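Long-range contact in putative (Helicobacter pylori, PDB 4O8S), which belongs to the nucleotidyltransferase superfamily, is related to AbiEii-type toxins and probably transfers a nucleotidyl group from a nucleoside triphosphate to an acceptor: residues 77-89 with 97-109. Sequence-based numbering, arbitrary orientation.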
loop_
_atom_site.group_PDB
_atom_site.type_symbol
_atom_site.label_atom_id
_atom_site.label_comp_id
_atom_site.label_asym_id
_atom_site.label_seq_id
_atom_site.Cartn_x
_atom_site.Cartn_y
_atom_site.Cartn_z
ATOM N N LYS A 77 -9.410 -18.150 4.683
ATOM C CA LYS A 77 -8.842 -18.881 3.571
ATOM C C LYS A 77 -7.366 -19.185 3.822
ATOM O O LYS A 77 -6.579 -18.301 4.179
ATOM C CB LYS A 77 -9.029 -18.058 2.292
ATOM C CG LYS A 77 -8.756 -18.810 1.007
ATOM C CD LYS A 77 -9.591 -18.230 -0.137
ATOM C CE LYS A 77 -9.640 -19.183 -1.324
ATOM N NZ LYS A 77 -10.384 -18.600 -2.482
ATOM N N ASP A 78 -6.996 -20.445 3.661
ATOM C CA ASP A 78 -5.602 -20.840 3.679
ATOM C C ASP A 78 -5.450 -21.910 2.605
ATOM O O ASP A 78 -5.789 -23.086 2.820
ATOM C CB ASP A 78 -5.201 -21.358 5.063
ATOM C CG ASP A 78 -3.828 -22.018 5.073
ATOM O OD1 ASP A 78 -2.973 -21.646 4.231
ATOM O OD2 ASP A 78 -3.597 -22.907 5.935
ATOM N N THR A 79 -4.979 -21.483 1.435
ATOM C CA THR A 79 -4.783 -22.369 0.286
ATOM C C THR A 79 -3.363 -22.251 -0.233
ATOM O O THR A 79 -2.528 -21.564 0.369
ATOM C CB THR A 79 -5.698 -21.991 -0.877
ATOM O OG1 THR A 79 -5.349 -20.679 -1.330
ATOM C CG2 THR A 79 -7.164 -22.015 -0.459
ATOM N N ASP A 80 -3.101 -22.895 -1.364
ATOM C CA ASP A 80 -1.774 -22.870 -1.966
ATOM C C ASP A 80 -1.384 -21.475 -2.416
ATOM O O ASP A 80 -0.199 -21.148 -2.497
ATOM C CB ASP A 80 -1.729 -23.782 -3.201
ATOM C CG ASP A 80 -1.459 -25.228 -2.847
ATOM O OD1 ASP A 80 -0.986 -25.476 -1.714
ATOM O OD2 ASP A 80 -1.712 -26.112 -3.703
ATOM N N SER A 81 -2.383 -20.665 -2.738
ATOM C CA SER A 81 -2.126 -19.393 -3.393
ATOM C C SER A 81 -2.503 -18.182 -2.527
ATOM O O SER A 81 -2.002 -17.078 -2.756
ATOM C CB SER A 81 -2.872 -19.342 -4.724
ATOM O OG SER A 81 -4.265 -19.199 -4.500
ATOM N N VAL A 82 -3.380 -18.378 -1.542
ATOM C CA VAL A 82 -3.829 -17.248 -0.739
ATOM C C VAL A 82 -4.068 -17.573 0.736
ATOM O O VAL A 82 -4.533 -18.671 1.090
ATOM C CB VAL A 82 -5.078 -16.576 -1.377
ATOM C CG1 VAL A 82 -6.195 -17.565 -1.520
ATOM C CG2 VAL A 82 -5.546 -15.388 -0.554
ATOM N N GLY A 83 -3.714 -16.618 1.594
ATOM C CA GLY A 83 -4.008 -16.675 3.016
ATOM C C GLY A 83 -4.857 -15.466 3.374
ATOM O O GLY A 83 -4.553 -14.343 2.953
ATOM N N ARG A 84 -5.939 -15.683 4.111
ATOM C CA ARG A 84 -6.817 -14.594 4.499
ATOM C C ARG A 84 -7.328 -14.812 5.904
ATOM O O ARG A 84 -8.030 -15.802 6.189
ATOM C CB ARG A 84 -7.969 -14.436 3.506
ATOM C CG ARG A 84 -8.911 -13.288 3.827
ATOM C CD ARG A 84 -9.823 -12.979 2.632
ATOM N NE ARG A 84 -9.067 -12.690 1.413
ATOM C CZ ARG A 84 -9.198 -13.353 0.267
ATOM N NH1 ARG A 84 -10.067 -14.350 0.180
ATOM N NH2 ARG A 84 -8.466 -13.016 -0.797
ATOM N N TYR A 85 -6.965 -13.887 6.792
ATOM C CA TYR A 85 -7.272 -14.034 8.199
ATOM C C TYR A 85 -7.954 -12.786 8.744
ATOM O O TYR A 85 -7.664 -11.666 8.300
ATOM C CB TYR A 85 -5.992 -14.291 8.997
ATOM C CG TYR A 85 -5.128 -15.423 8.498
ATOM C CD1 TYR A 85 -4.305 -15.256 7.385
ATOM C CD2 TYR A 85 -5.099 -16.650 9.160
ATOM C CE1 TYR A 85 -3.500 -16.282 6.924
ATOM C CE2 TYR A 85 -4.281 -17.691 8.701
ATOM C CZ TYR A 85 -3.494 -17.494 7.581
ATOM O OH TYR A 85 -2.676 -18.500 7.105
HETATM N N MSE A 86 -8.867 -12.986 9.693
HETATM C CA MSE A 86 -9.499 -11.889 10.416
HETATM C C MSE A 86 -9.021 -11.950 11.857
HETATM O O MSE A 86 -9.401 -12.846 12.619
HETATM C CB MSE A 86 -11.016 -11.998 10.329
HETATM C CG MSE A 86 -11.492 -12.126 8.884
HETATM SE SE MSE A 86 -11.024 -10.471 7.925
HETATM C CE MSE A 86 -10.792 -11.085 6.069
ATOM N N VAL A 87 -8.133 -11.028 12.216
ATOM C CA VAL A 87 -7.621 -10.968 13.575
ATOM C C VAL A 87 -8.533 -10.101 14.415
ATOM O O VAL A 87 -8.637 -8.899 14.182
ATOM C CB VAL A 87 -6.199 -10.403 13.619
ATOM C CG1 VAL A 87 -5.749 -10.234 15.055
ATOM C CG2 VAL A 87 -5.251 -11.332 12.861
ATOM N N ARG A 88 -9.206 -10.708 15.387
ATOM C CA ARG A 88 -10.165 -9.969 16.201
ATOM C C ARG A 88 -9.596 -9.698 17.588
ATOM O O ARG A 88 -9.040 -10.589 18.243
ATOM C CB ARG A 88 -11.507 -10.705 16.264
ATOM C CG ARG A 88 -11.954 -11.198 14.893
ATOM C CD ARG A 88 -13.400 -11.640 14.881
ATOM N NE ARG A 88 -13.727 -12.379 13.661
ATOM C CZ ARG A 88 -14.072 -11.812 12.505
ATOM N NH1 ARG A 88 -14.128 -10.485 12.394
ATOM N NH2 ARG A 88 -14.359 -12.572 11.451
ATOM N N TYR A 89 -9.709 -8.446 18.015
ATOM C CA TYR A 89 -8.984 -8.006 19.199
ATOM C C TYR A 89 -9.717 -6.880 19.898
ATOM O O TYR A 89 -10.583 -6.217 19.303
ATOM C CB TYR A 89 -7.575 -7.528 18.822
ATOM C CG TYR A 89 -7.571 -6.197 18.090
ATOM C CD1 TYR A 89 -7.697 -6.140 16.703
ATOM C CD2 TYR A 89 -7.439 -5.000 18.784
ATOM C CE1 TYR A 89 -7.700 -4.930 16.037
ATOM C CE2 TYR A 89 -7.441 -3.791 18.126
ATOM C CZ TYR A 89 -7.564 -3.758 16.758
ATOM O OH TYR A 89 -7.576 -2.547 16.108
ATOM N N GLU A 97 -14.915 -5.036 20.145
ATOM C CA GLU A 97 -14.090 -5.853 19.256
ATOM C C GLU A 97 -13.769 -5.161 17.933
ATOM O O GLU A 97 -14.651 -4.660 17.242
ATOM C CB GLU A 97 -14.735 -7.228 19.003
ATOM C CG GLU A 97 -13.853 -8.197 18.202
ATOM C CD GLU A 97 -14.338 -9.646 18.265
ATOM O OE1 GLU A 97 -13.912 -10.381 19.189
ATOM O OE2 GLU A 97 -15.128 -10.053 17.380
ATOM N N GLN A 98 -12.487 -5.143 17.595
ATOM C CA GLN A 98 -12.037 -4.562 16.341
ATOM C C GLN A 98 -11.522 -5.686 15.468
ATOM O O GLN A 98 -11.222 -6.783 15.962
ATOM C CB GLN A 98 -10.899 -3.569 16.590
ATOM C CG GLN A 98 -11.228 -2.446 17.579
ATOM C CD GLN A 98 -12.513 -1.723 17.229
ATOM O OE1 GLN A 98 -13.440 -1.663 18.038
ATOM N NE2 GLN A 98 -12.577 -1.169 16.023
ATOM N N THR A 99 -11.408 -5.413 14.174
ATOM C CA THR A 99 -10.902 -6.405 13.240
ATOM C C THR A 99 -9.672 -5.885 12.486
ATOM O O THR A 99 -9.692 -4.771 11.945
ATOM C CB THR A 99 -11.992 -6.814 12.222
ATOM O OG1 THR A 99 -13.100 -7.410 12.921
ATOM C CG2 THR A 99 -11.433 -7.816 11.200
ATOM N N LEU A 100 -8.612 -6.693 12.469
ATOM C CA LEU A 100 -7.477 -6.479 11.576
ATOM C C LEU A 100 -7.495 -7.540 10.485
ATOM O O LEU A 100 -7.395 -8.741 10.772
ATOM C CB LEU A 100 -6.146 -6.552 12.335
ATOM C CG LEU A 100 -4.888 -6.550 11.454
ATOM C CD1 LEU A 100 -4.859 -5.297 10.607
ATOM C CD2 LEU A 100 -3.629 -6.625 12.304
ATOM N N LYS A 101 -7.637 -7.109 9.235
ATOM C CA LYS A 101 -7.583 -8.035 8.111
ATOM C C LYS A 101 -6.138 -8.277 7.690
ATOM O O LYS A 101 -5.367 -7.327 7.489
ATOM C CB LYS A 101 -8.407 -7.525 6.917
ATOM C CG LYS A 101 -8.252 -8.428 5.674
ATOM C CD LYS A 101 -9.386 -8.259 4.653
ATOM C CE LYS A 101 -9.367 -6.909 3.947
ATOM N NZ LYS A 101 -10.390 -6.859 2.849
ATOM N N LEU A 102 -5.761 -9.546 7.568
ATOM C CA LEU A 102 -4.396 -9.900 7.175
ATOM C C LEU A 102 -4.478 -10.849 5.994
ATOM O O LEU A 102 -5.072 -11.925 6.087
ATOM C CB LEU A 102 -3.653 -10.556 8.343
ATOM C CG LEU A 102 -2.130 -10.669 8.310
ATOM C CD1 LEU A 102 -1.625 -10.929 9.713
ATOM C CD2 LEU A 102 -1.668 -11.791 7.384
ATOM N N GLU A 103 -3.890 -10.442 4.876
ATOM C CA GLU A 103 -3.900 -11.259 3.673
ATOM C C GLU A 103 -2.505 -11.591 3.178
ATOM O O GLU A 103 -1.580 -10.763 3.253
ATOM C CB GLU A 103 -4.664 -10.553 2.564
ATOM C CG GLU A 103 -6.166 -10.487 2.785
ATOM C CD GLU A 103 -6.911 -10.464 1.462
ATOM O OE1 GLU A 103 -6.403 -11.081 0.481
ATOM O OE2 GLU A 103 -7.986 -9.825 1.400
ATOM N N ILE A 104 -2.353 -12.799 2.645
ATOM C CA ILE A 104 -1.084 -13.214 2.080
ATOM C C ILE A 104 -1.309 -13.794 0.692
ATOM O O ILE A 104 -2.266 -14.562 0.471
ATOM C CB ILE A 104 -0.406 -14.291 2.950
ATOM C CG1 ILE A 104 -0.562 -13.958 4.436
ATOM C CG2 ILE A 104 1.068 -14.464 2.561
ATOM C CD1 ILE A 104 -0.004 -15.034 5.364
ATOM N N SER A 105 -0.427 -13.438 -0.240
ATOM C CA SER A 105 -0.372 -14.088 -1.544
ATOM C C SER A 105 0.929 -14.896 -1.650
ATOM O O SER A 105 2.005 -14.360 -1.371
ATOM C CB SER A 105 -0.453 -13.049 -2.669
ATOM O OG SER A 105 -0.077 -13.648 -3.909
ATOM N N TYR A 106 0.830 -16.180 -2.026
ATOM C CA TYR A 106 2.005 -17.054 -2.190
ATOM C C TYR A 106 2.460 -17.116 -3.664
ATOM O O TYR A 106 1.648 -16.885 -4.557
ATOM C CB TYR A 106 1.717 -18.452 -1.602
ATOM C CG TYR A 106 1.307 -18.395 -0.138
ATOM C CD1 TYR A 106 2.262 -18.241 0.860
ATOM C CD2 TYR A 106 -0.028 -18.459 0.242
ATOM C CE1 TYR A 106 1.913 -18.150 2.191
ATOM C CE2 TYR A 106 -0.394 -18.372 1.589
ATOM C CZ TYR A 106 0.590 -18.213 2.552
ATOM O OH TYR A 106 0.268 -18.127 3.892
ATOM N N ARG A 107 3.747 -17.376 -3.915
ATOM C CA ARG A 107 4.347 -17.332 -5.276
ATOM C C ARG A 107 4.043 -16.061 -6.104
ATOM O O ARG A 107 4.124 -16.055 -7.338
ATOM C CB ARG A 107 4.026 -18.600 -6.088
ATOM C CG ARG A 107 5.053 -18.948 -7.182
ATOM C CD ARG A 107 6.335 -19.531 -6.600
ATOM N NE ARG A 107 7.440 -18.573 -6.561
ATOM C CZ ARG A 107 8.644 -18.849 -6.065
ATOM N NH1 ARG A 107 8.890 -20.050 -5.562
ATOM N NH2 ARG A 107 9.599 -17.928 -6.067
ATOM N N ASP A 108 3.676 -14.995 -5.407
ATOM C CA ASP A 108 3.644 -13.658 -5.965
ATOM C C ASP A 108 5.069 -13.188 -5.730
ATOM O O ASP A 108 5.595 -12.316 -6.427
ATOM C CB ASP A 108 2.688 -12.811 -5.123
ATOM C CG ASP A 108 1.941 -11.764 -5.932
ATOM O OD1 ASP A 108 2.568 -11.085 -6.778
ATOM O OD2 ASP A 108 0.718 -11.616 -5.704
ATOM N N ALA A 109 5.687 -13.852 -4.754
ATOM C CA ALA A 109 6.841 -13.363 -3.999
ATOM C C ALA A 109 7.945 -12.666 -4.771
ATOM O O ALA A 109 8.400 -13.151 -5.813
ATOM C CB ALA A 109 7.423 -14.485 -3.150
HETATM O O HOH W 1 -2.143 -18.854 4.544
HETATM O O HOH W 2 -2.288 -15.268 -5.123
#
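R84 runs its side chain out away from the backbone N (chi1 -178°) and then bends at chi3 (-56°), which brings the guanidinium down beside E103, whose CG stands next to its own backbone N, opposite the carbonyl carbon. The two lie alongside each other on an antiparallel beta hairpin, strands 82-91 and 98-106, in the mixed sheet of the nucleotidyltransferase fold. A salt bridge joins R84 NE to E103 OE2 at 3.1 Å, and R84 NH2 donates to E103 OE1, which it meets from above the carboxylate plane, the two flat groups being turned 76° apart. On the same face, M86 CE packs tightly at 3.5 Å from K101 CD.

Y85, V87, L100, L102 and I104 occupy the opposite, buried face, where L100 also touches helix 4-19. Here Y85 CE1 lies 4.0 Å from I104 CD1. Y89 lays one ring face under Q98 CB, a CH-pi contact 3.7 Å from the ring centroid, while its hydroxyl bonds to H9 ND1. Paired backbone bonds link G83, Y85, V87 and Y89 to I104, L102, L100 and Q98. Strand 98-106 also pairs in parallel with strand 46-50, and strand 82-91 antiparallel with strand 68-75, placing the hairpin inside the sheet. Near the turn at 79-81, Y106 N donates to S81 O, and one water, 2.6 Å from both Y85 OH and Y106 OH, donates to D78 OD1.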